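Local atomic coordinates of phosphoribosylformylglycinamidine synthase 2 (Thermus thermophilus, PDB entry 3VIU), a protein that belongs to the PurM-like family of AIR synthase-related proteins, with two repeated pairs of N- and C-terminal domains, and binds adenosine-5'-diphosphate and magnesium. Residues 80-88 and 101-110; 145-153 and 232-240. All coordinates share one frame; numbering follows the deposited sequence.

Interaction 1 of 2, residues 80-88 and 101-110. With ADP (adenosine-5'-diphosphate), chain B; PO4 (phosphate ion), chain C.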
loop_
_atom_site.group_PDB
_atom_site.type_symbol
_atom_site.label_atom_id
_atom_site.label_comp_id
_atom_site.label_asym_id
_atom_site.label_seq_id
_atom_site.Cartn_x
_atom_site.Cartn_y
_atom_site.Cartn_z
ATOM N N VAL A 80 -13.564 1.820 -8.381
ATOM C CA VAL A 80 -12.374 2.354 -7.744
ATOM C C VAL A 80 -11.138 1.556 -8.137
ATOM O O VAL A 80 -11.109 0.328 -8.024
ATOM C CB VAL A 80 -12.512 2.358 -6.202
ATOM C CG1 VAL A 80 -11.170 2.633 -5.548
ATOM C CG2 VAL A 80 -13.504 3.420 -5.781
ATOM N N ALA A 81 -10.127 2.266 -8.618
ATOM C CA ALA A 81 -8.883 1.634 -9.001
ATOM C C ALA A 81 -7.886 1.936 -7.898
ATOM O O ALA A 81 -7.914 3.015 -7.307
ATOM C CB ALA A 81 -8.386 2.203 -10.321
ATOM N N PHE A 82 -7.021 0.980 -7.592
ATOM C CA PHE A 82 -6.009 1.214 -6.583
ATOM C C PHE A 82 -4.871 0.226 -6.710
ATOM O O PHE A 82 -4.991 -0.809 -7.362
ATOM C CB PHE A 82 -6.607 1.183 -5.169
ATOM C CG PHE A 82 -7.183 -0.148 -4.765
ATOM C CD1 PHE A 82 -8.368 -0.613 -5.322
ATOM C CD2 PHE A 82 -6.559 -0.919 -3.794
ATOM C CE1 PHE A 82 -8.922 -1.828 -4.912
ATOM C CE2 PHE A 82 -7.107 -2.133 -3.376
ATOM C CZ PHE A 82 -8.289 -2.586 -3.936
ATOM N N LYS A 83 -3.755 0.570 -6.084
ATOM C CA LYS A 83 -2.570 -0.264 -6.127
ATOM C C LYS A 83 -1.508 0.344 -5.223
ATOM O O LYS A 83 -1.570 1.528 -4.880
ATOM C CB LYS A 83 -2.044 -0.331 -7.558
ATOM C CG LYS A 83 -0.807 -1.176 -7.729
ATOM C CD LYS A 83 -0.174 -0.891 -9.073
ATOM C CE LYS A 83 1.192 -1.517 -9.184
ATOM N NZ LYS A 83 1.871 -1.024 -10.406
ATOM N N ILE A 84 -0.538 -0.475 -4.839
ATOM C CA ILE A 84 0.549 -0.015 -3.993
ATOM C C ILE A 84 1.858 -0.382 -4.687
ATOM O O ILE A 84 1.977 -1.455 -5.280
ATOM C CB ILE A 84 0.455 -0.647 -2.577
ATOM C CG1 ILE A 84 1.458 0.017 -1.636
ATOM C CG2 ILE A 84 0.696 -2.143 -2.648
ATOM C CD1 ILE A 84 1.327 -0.449 -0.202
ATOM N N GLU A 85 2.819 0.533 -4.639
ATOM C CA GLU A 85 4.128 0.363 -5.272
ATOM C C GLU A 85 5.185 0.628 -4.219
ATOM O O GLU A 85 4.873 1.046 -3.115
ATOM C CB GLU A 85 4.327 1.407 -6.386
ATOM C CG GLU A 85 4.127 0.976 -7.836
ATOM C CD GLU A 85 4.501 2.106 -8.814
ATOM O OE1 GLU A 85 4.392 1.920 -10.049
ATOM O OE2 GLU A 85 4.912 3.191 -8.338
ATOM N N SER A 86 6.442 0.414 -4.582
ATOM C CA SER A 86 7.550 0.678 -3.675
ATOM C C SER A 86 8.654 1.462 -4.408
ATOM O O SER A 86 8.785 1.377 -5.633
ATOM C CB SER A 86 8.123 -0.634 -3.136
ATOM O OG SER A 86 8.973 -1.253 -4.085
ATOM N N HIS A 87 9.424 2.244 -3.653
ATOM C CA HIS A 87 10.541 3.018 -4.196
ATOM C C HIS A 87 11.595 3.017 -3.100
ATOM O O HIS A 87 12.104 4.066 -2.692
ATOM C CB HIS A 87 10.123 4.461 -4.532
ATOM C CG HIS A 87 10.149 4.772 -6.000
ATOM N ND1 HIS A 87 9.251 4.226 -6.896
ATOM C CD2 HIS A 87 10.986 5.546 -6.734
ATOM C CE1 HIS A 87 9.535 4.648 -8.116
ATOM N NE2 HIS A 87 10.583 5.449 -8.045
ATOM N N ASN A 88 11.917 1.815 -2.637
ATOM C CA ASN A 88 12.871 1.625 -1.562
ATOM C C ASN A 88 14.290 2.092 -1.836
ATOM O O ASN A 88 14.721 3.109 -1.289
ATOM C CB ASN A 88 12.885 0.158 -1.138
ATOM C CG ASN A 88 11.493 -0.370 -0.820
ATOM O OD1 ASN A 88 10.653 0.343 -0.257
ATOM N ND2 ASN A 88 11.247 -1.627 -1.168
ATOM N N THR A 101 8.976 10.729 -6.321
ATOM C CA THR A 101 8.911 9.959 -7.543
ATOM C C THR A 101 8.053 8.724 -7.344
ATOM O O THR A 101 7.412 8.240 -8.277
ATOM C CB THR A 101 10.313 9.577 -7.991
ATOM O OG1 THR A 101 10.929 10.731 -8.570
ATOM C CG2 THR A 101 10.278 8.461 -9.013
ATOM N N GLY A 102 8.031 8.217 -6.119
ATOM C CA GLY A 102 7.203 7.065 -5.838
ATOM C C GLY A 102 5.758 7.505 -5.987
ATOM O O GLY A 102 4.928 6.771 -6.518
ATOM N N VAL A 103 5.458 8.720 -5.534
ATOM C CA VAL A 103 4.103 9.247 -5.627
ATOM C C VAL A 103 3.690 9.521 -7.078
ATOM O O VAL A 103 2.573 9.191 -7.486
ATOM C CB VAL A 103 3.954 10.527 -4.777
ATOM C CG1 VAL A 103 2.626 11.204 -5.060
ATOM C CG2 VAL A 103 4.032 10.164 -3.313
ATOM N N GLY A 104 4.589 10.112 -7.859
ATOM C CA GLY A 104 4.275 10.385 -9.251
ATOM C C GLY A 104 3.936 9.111 -10.011
ATOM O O GLY A 104 2.927 9.045 -10.712
ATOM N N GLY A 105 4.783 8.095 -9.861
ATOM C CA GLY A 105 4.568 6.824 -10.528
ATOM C C GLY A 105 3.258 6.132 -10.175
ATOM O O GLY A 105 2.517 5.707 -11.068
ATOM N N ILE A 106 2.960 6.010 -8.884
ATOM C CA ILE A 106 1.727 5.351 -8.462
ATOM C C ILE A 106 0.515 6.098 -9.033
ATOM O O ILE A 106 -0.481 5.488 -9.427
ATOM C CB ILE A 106 1.633 5.275 -6.896
ATOM C CG1 ILE A 106 0.541 4.295 -6.483
ATOM C CG2 ILE A 106 1.324 6.639 -6.299
ATOM C CD1 ILE A 106 0.863 2.865 -6.810
ATOM N N LEU A 107 0.621 7.421 -9.095
ATOM C CA LEU A 107 -0.448 8.269 -9.616
ATOM C C LEU A 107 -0.728 7.965 -11.083
ATOM O O LEU A 107 -1.887 7.928 -11.511
ATOM C CB LEU A 107 -0.058 9.740 -9.471
ATOM C CG LEU A 107 -0.752 10.639 -8.446
ATOM C CD1 LEU A 107 -1.258 9.844 -7.262
ATOM C CD2 LEU A 107 0.244 11.722 -8.013
ATOM N N ARG A 108 0.337 7.753 -11.850
ATOM C CA ARG A 108 0.201 7.457 -13.266
ATOM C C ARG A 108 -0.429 6.087 -13.513
ATOM O O ARG A 108 -1.200 5.924 -14.457
ATOM C CB ARG A 108 1.564 7.566 -13.962
ATOM C CG ARG A 108 2.061 9.006 -14.082
ATOM C CD ARG A 108 3.235 9.114 -15.038
ATOM N NE ARG A 108 4.464 8.573 -14.475
ATOM C CZ ARG A 108 5.204 9.194 -13.560
ATOM N NH1 ARG A 108 6.311 8.619 -13.105
ATOM N NH2 ARG A 108 4.845 10.393 -13.108
ATOM N N ASP A 109 -0.117 5.109 -12.663
ATOM C CA ASP A 109 -0.698 3.778 -12.812
ATOM C C ASP A 109 -2.211 3.843 -12.640
ATOM O O ASP A 109 -2.955 3.166 -13.341
ATOM C CB ASP A 109 -0.142 2.803 -11.770
ATOM C CG ASP A 109 1.278 2.382 -12.060
ATOM O OD1 ASP A 109 1.603 2.149 -13.243
ATOM O OD2 ASP A 109 2.066 2.264 -11.099
ATOM N N ILE A 110 -2.656 4.651 -11.687
ATOM C CA ILE A 110 -4.074 4.805 -11.412
ATOM C C ILE A 110 -4.750 5.587 -12.537
ATOM O O ILE A 110 -5.868 5.270 -12.935
ATOM C CB ILE A 110 -4.282 5.531 -10.074
ATOM C CG1 ILE A 110 -3.628 4.723 -8.943
ATOM C CG2 ILE A 110 -5.756 5.791 -9.836
ATOM C CD1 ILE A 110 -3.975 3.261 -8.939
HETATM P PB ADP B . 4.398 -0.921 -12.759
HETATM O O1B ADP B . 5.821 -1.195 -13.107
HETATM O O2B ADP B . 4.332 -0.215 -11.313
HETATM O O3B ADP B . 3.742 0.088 -13.940
HETATM P PA ADP B . 4.468 -3.625 -12.394
HETATM O O1A ADP B . 5.011 -4.173 -13.667
HETATM O O2A ADP B . 5.705 -3.226 -11.426
HETATM O O3A ADP B . 3.533 -2.313 -12.717
HETATM O "O5'" ADP B . 3.557 -4.721 -11.595
HETATM C "C5'" ADP B . 3.397 -5.900 -12.409
HETATM C "C4'" ADP B . 1.935 -6.435 -12.426
HETATM O "O4'" ADP B . 1.783 -7.571 -11.516
HETATM C "C3'" ADP B . 0.868 -5.401 -11.982
HETATM O "O3'" ADP B . -0.353 -5.635 -12.696
HETATM C "C2'" ADP B . 0.734 -5.659 -10.481
HETATM O "O2'" ADP B . -0.528 -5.227 -9.966
HETATM C "C1'" ADP B . 0.952 -7.170 -10.370
HETATM N N9 ADP B . 1.601 -7.532 -9.102
HETATM C C8 ADP B . 2.923 -7.377 -8.792
HETATM N N7 ADP B . 3.163 -7.803 -7.586
HETATM C C5 ADP B . 2.017 -8.260 -7.039
HETATM C C6 ADP B . 1.659 -8.830 -5.789
HETATM N N6 ADP B . 2.611 -9.021 -4.805
HETATM N N1 ADP B . 0.371 -9.182 -5.582
HETATM C C2 ADP B . -0.569 -9.005 -6.524
HETATM N N3 ADP B . -0.273 -8.473 -7.711
HETATM C C4 ADP B . 0.989 -8.092 -8.007
HETATM P P PO4 C . 12.460 -0.968 -5.151
HETATM O O1 PO4 C . 11.396 -0.435 -4.272
HETATM O O2 PO4 C . 13.783 -0.532 -4.646
HETATM O O3 PO4 C . 12.400 -2.448 -5.156
HETATM O O4 PO4 C . 12.264 -0.460 -6.533
#
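Glu85 and Ile106 carry the middle of this contact, their side chains running alongside each other, one down toward the helix and the other up toward the strand, as strand 80-86 runs over helix 101-110 at 147°, 8.5 Å between axes. The ethyl end of Ile106 does the touching: CD1 lies 3.8 Å from Glu85 CB and reaches the strand backbone, 3.4 Å from Lys83 O. CG1 stands anti to the backbone N (chi1 -166°), which swings this branch up from the flank of the helix. One turn on, Ile110 also touches with CD1, but from a different setting, CG1 beside its backbone N; CD1 lies 3.7 Å from Phe82 CA.

Beyond its CB, Glu85 extends toward the diphosphate of ADP and the carboxylate of Asp109, whose plane is turned 86° from its own; Glu85 OE1 lies 2.6 Å from Asp109 OD2. Lys83, stretched fully out, brings NZ among these acids: it makes a weak, 3.4 Å salt bridge to Asp109 OD2 and donates to ADP O2B at 2.7 Å and to the bridging O3A. The ammonium probably offsets part of the negative charge.

At the far end, the His87 ring lays one face over Gly102, whose CA sits 3.8 Å from the ring centroid in a CH-pi contact. Strand and helix thus form one wall of the ADP pocket in a PurM-like N-terminal domain, completed by residues such as Asp485 and Gly522.

Interaction 2 of 2, residues 145-153 and 232-240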
loop_
_atom_site.group_PDB
_atom_site.type_symbol
_atom_site.label_atom_id
_atom_site.label_comp_id
_atom_site.label_asym_id
_atom_site.label_seq_id
_atom_site.Cartn_x
_atom_site.Cartn_y
_atom_site.Cartn_z
ATOM N N ILE A 145 7.013 13.634 -0.352
ATOM C CA ILE A 145 5.643 13.179 -0.553
ATOM C C ILE A 145 4.699 14.379 -0.558
ATOM O O ILE A 145 3.811 14.483 -1.402
ATOM C CB ILE A 145 5.206 12.182 0.564
ATOM C CG1 ILE A 145 5.928 10.844 0.381
ATOM C CG2 ILE A 145 3.692 11.972 0.527
ATOM C CD1 ILE A 145 5.506 9.768 1.368
ATOM N N ALA A 146 4.899 15.286 0.390
ATOM C CA ALA A 146 4.065 16.481 0.492
ATOM C C ALA A 146 4.227 17.348 -0.753
ATOM O O ALA A 146 3.253 17.908 -1.265
ATOM C CB ALA A 146 4.443 17.289 1.744
ATOM N N PHE A 147 5.460 17.457 -1.233
ATOM C CA PHE A 147 5.749 18.260 -2.412
ATOM C C PHE A 147 4.962 17.834 -3.641
ATOM O O PHE A 147 4.306 18.653 -4.278
ATOM C CB PHE A 147 7.244 18.213 -2.737
ATOM C CG PHE A 147 7.568 18.621 -4.150
ATOM C CD1 PHE A 147 8.061 17.687 -5.062
ATOM C CD2 PHE A 147 7.367 19.934 -4.577
ATOM C CE1 PHE A 147 8.354 18.052 -6.380
ATOM C CE2 PHE A 147 7.656 20.312 -5.894
ATOM C CZ PHE A 147 8.152 19.366 -6.796
ATOM N N TYR A 148 5.018 16.555 -3.979
ATOM C CA TYR A 148 4.314 16.094 -5.160
ATOM C C TYR A 148 2.806 16.124 -5.003
ATOM O O TYR A 148 2.101 16.685 -5.838
ATOM C CB TYR A 148 4.771 14.683 -5.533
ATOM C CG TYR A 148 4.631 14.410 -7.005
ATOM C CD1 TYR A 148 3.393 14.115 -7.561
ATOM C CD2 TYR A 148 5.729 14.522 -7.857
ATOM C CE1 TYR A 148 3.251 13.938 -8.939
ATOM C CE2 TYR A 148 5.597 14.351 -9.227
ATOM C CZ TYR A 148 4.359 14.063 -9.760
ATOM O OH TYR A 148 4.222 13.917 -11.112
ATOM N N GLY A 149 2.324 15.520 -3.925
ATOM C CA GLY A 149 0.897 15.466 -3.667
ATOM C C GLY A 149 0.221 16.810 -3.524
ATOM O O GLY A 149 -0.853 17.025 -4.082
ATOM N N ASN A 150 0.830 17.720 -2.775
ATOM C CA ASN A 150 0.240 19.038 -2.597
ATOM C C ASN A 150 0.230 19.814 -3.904
ATOM O O ASN A 150 -0.693 20.587 -4.169
ATOM C CB ASN A 150 0.997 19.823 -1.530
ATOM C CG ASN A 150 0.734 19.297 -0.122
ATOM O OD1 ASN A 150 1.323 19.778 0.844
ATOM N ND2 ASN A 150 -0.158 18.310 -0.003
ATOM N N ALA A 151 1.253 19.604 -4.724
ATOM C CA ALA A 151 1.341 20.293 -5.999
ATOM C C ALA A 151 0.380 19.718 -7.038
ATOM O O ALA A 151 -0.163 20.466 -7.851
ATOM C CB ALA A 151 2.762 20.244 -6.524
ATOM N N ILE A 152 0.152 18.405 -7.018
ATOM C CA ILE A 152 -0.735 17.813 -8.013
ATOM C C ILE A 152 -2.206 17.798 -7.619
ATOM O O ILE A 152 -3.058 17.479 -8.434
ATOM C CB ILE A 152 -0.285 16.375 -8.411
ATOM C CG1 ILE A 152 -0.877 16.019 -9.782
ATOM C CG2 ILE A 152 -0.743 15.356 -7.374
ATOM C CD1 ILE A 152 -0.131 14.921 -10.515
ATOM N N GLY A 153 -2.503 18.147 -6.371
ATOM C CA GLY A 153 -3.889 18.192 -5.930
ATOM C C GLY A 153 -4.504 16.910 -5.396
ATOM O O GLY A 153 -5.725 16.789 -5.351
ATOM N N VAL A 232 14.253 13.628 -10.173
ATOM C CA VAL A 232 13.315 14.672 -9.767
ATOM C C VAL A 232 12.026 14.598 -10.577
ATOM O O VAL A 232 12.054 14.321 -11.774
ATOM C CB VAL A 232 13.918 16.083 -9.962
ATOM C CG1 VAL A 232 12.872 17.144 -9.644
ATOM C CG2 VAL A 232 15.141 16.259 -9.071
ATOM N N GLY A 233 10.895 14.844 -9.926
ATOM C CA GLY A 233 9.628 14.798 -10.631
ATOM C C GLY A 233 8.989 16.169 -10.697
ATOM O O GLY A 233 9.216 17.000 -9.822
ATOM N N ASP A 234 8.196 16.413 -11.734
ATOM C CA ASP A 234 7.519 17.699 -11.907
ATOM C C ASP A 234 6.013 17.505 -11.787
ATOM O O ASP A 234 5.339 17.172 -12.759
ATOM C CB ASP A 234 7.860 18.296 -13.278
ATOM C CG ASP A 234 7.150 19.611 -13.538
ATOM O OD1 ASP A 234 7.360 20.191 -14.621
ATOM O OD2 ASP A 234 6.379 20.069 -12.668
ATOM N N PRO A 235 5.463 17.725 -10.583
ATOM C CA PRO A 235 4.031 17.579 -10.288
ATOM C C PRO A 235 3.147 18.591 -11.006
ATOM O O PRO A 235 1.982 18.320 -11.316
ATOM C CB PRO A 235 3.980 17.746 -8.777
ATOM C CG PRO A 235 5.068 18.749 -8.536
ATOM C CD PRO A 235 6.194 18.217 -9.401
ATOM N N PHE A 236 3.704 19.763 -11.267
ATOM C CA PHE A 236 2.963 20.801 -11.958
ATOM C C PHE A 236 2.586 20.309 -13.349
ATOM O O PHE A 236 1.454 20.504 -13.795
ATOM C CB PHE A 236 3.809 22.068 -11.995
ATOM C CG PHE A 236 4.130 22.589 -10.624
ATOM C CD1 PHE A 236 3.148 23.209 -9.860
ATOM C CD2 PHE A 236 5.388 22.376 -10.062
ATOM C CE1 PHE A 236 3.411 23.603 -8.553
ATOM C CE2 PHE A 236 5.661 22.767 -8.753
ATOM C CZ PHE A 236 4.674 23.378 -7.997
ATOM N N LEU A 237 3.534 19.652 -14.016
ATOM C CA LEU A 237 3.297 19.086 -15.337
ATOM C C LEU A 237 2.439 17.839 -15.153
ATOM O O LEU A 237 1.667 17.456 -16.037
ATOM C CB LEU A 237 4.623 18.711 -15.997
ATOM C CG LEU A 237 4.538 17.871 -17.273
ATOM C CD1 LEU A 237 3.709 18.591 -18.321
ATOM C CD2 LEU A 237 5.946 17.593 -17.785
ATOM N N GLY A 238 2.574 17.217 -13.985
ATOM C CA GLY A 238 1.806 16.023 -13.688
ATOM C C GLY A 238 0.320 16.312 -13.690
ATOM O O GLY A 238 -0.473 15.519 -14.198
ATOM N N LYS A 239 -0.055 17.455 -13.119
ATOM C CA LYS A 239 -1.455 17.876 -13.057
ATOM C C LYS A 239 -2.013 17.993 -14.477
ATOM O O LYS A 239 -3.106 17.510 -14.773
ATOM C CB LYS A 239 -1.561 19.223 -12.336
ATOM C CG LYS A 239 -2.964 19.823 -12.285
ATOM C CD LYS A 239 -3.913 19.022 -11.402
ATOM C CE LYS A 239 -5.324 19.619 -11.427
ATOM N NZ LYS A 239 -6.329 18.829 -10.649
ATOM N N LEU A 240 -1.249 18.640 -15.352
ATOM C CA LEU A 240 -1.655 18.814 -16.744
ATOM C C LEU A 240 -1.799 17.460 -17.431
ATOM O O LEU A 240 -2.769 17.210 -18.152
ATOM C CB LEU A 240 -0.618 19.673 -17.481
ATOM C CG LEU A 240 -0.895 21.181 -17.610
ATOM C CD1 LEU A 240 -1.692 21.694 -16.420
ATOM C CD2 LEU A 240 0.431 21.934 -17.765
#
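Pro235, the first residue of helix 235-240, enters helix 145-152 as a knob in the hole formed by Phe147, Tyr148, Ala151 and Ile152. Its CB stands over the centre of the Tyr148 ring, 3.6 Å from the centroid and 2° off the normal, a CH-pi contact centred on the ring; the same atom also leans on the methyl of Ala151. CG touches Ala151 CB, 3.4 Å away, and also meets Phe147 CZ. CD, closing the ring, rests against Phe147 CZ at 3.5 Å, the two side chains crossing at about a right angle.

Both aromatic side chains of helix 145-152 have CG anti to the backbone N (Tyr148 chi1 -152°), a setting that carries their rings out along the flank to meet the proline. The Tyr148 ring continues past Pro235 CA, and its hydroxyl bonds with Glu306. Next to the proline, the Phe236 ring turns a face to the methyl of Ala151.

Farther along, Ile152 reaches the backbone of Gly238, its CD1 3.5 Å from Gly238 C, while Lys239 bends at chi2 to run CD past Ile152 O; its ammonium is paired with Glu243. The axes pass 8.4 Å apart at -36°. Asp234 caps the second helix, OD2 accepting from Leu237 N at 3.2 Å from above the carboxylate plane. Between the two segments the contact is held by van der Waals and CH-pi contacts, so the fit of the surfaces probably matters more than charge where the N-terminal and C-terminal AIR synthase-related regions meet.

How the interactions relate
From the N terminus, strand 78-86 is followed by helices 88-93 and 95-112, and interaction 1 closes this short, almost wholly helical connection. The chain then adds strand 116-126 before helix 132-152, which supplies the first half of interaction 2. Its partner follows only after 78 residues that include strands 156-163, 172-182 and 196-201, so interaction 2 closes a much longer loop. The two are in series, neither nested nor crossed, with centres 13 Å apart. They meet through helix 95-112: Val103, Gly104 and Leu107 pack on Tyr148, and Leu107 also on Ile152. The contacts thus tie strand 78-86 to helix 95-112, that helix to helix 132-152, and this one to helix 235-250.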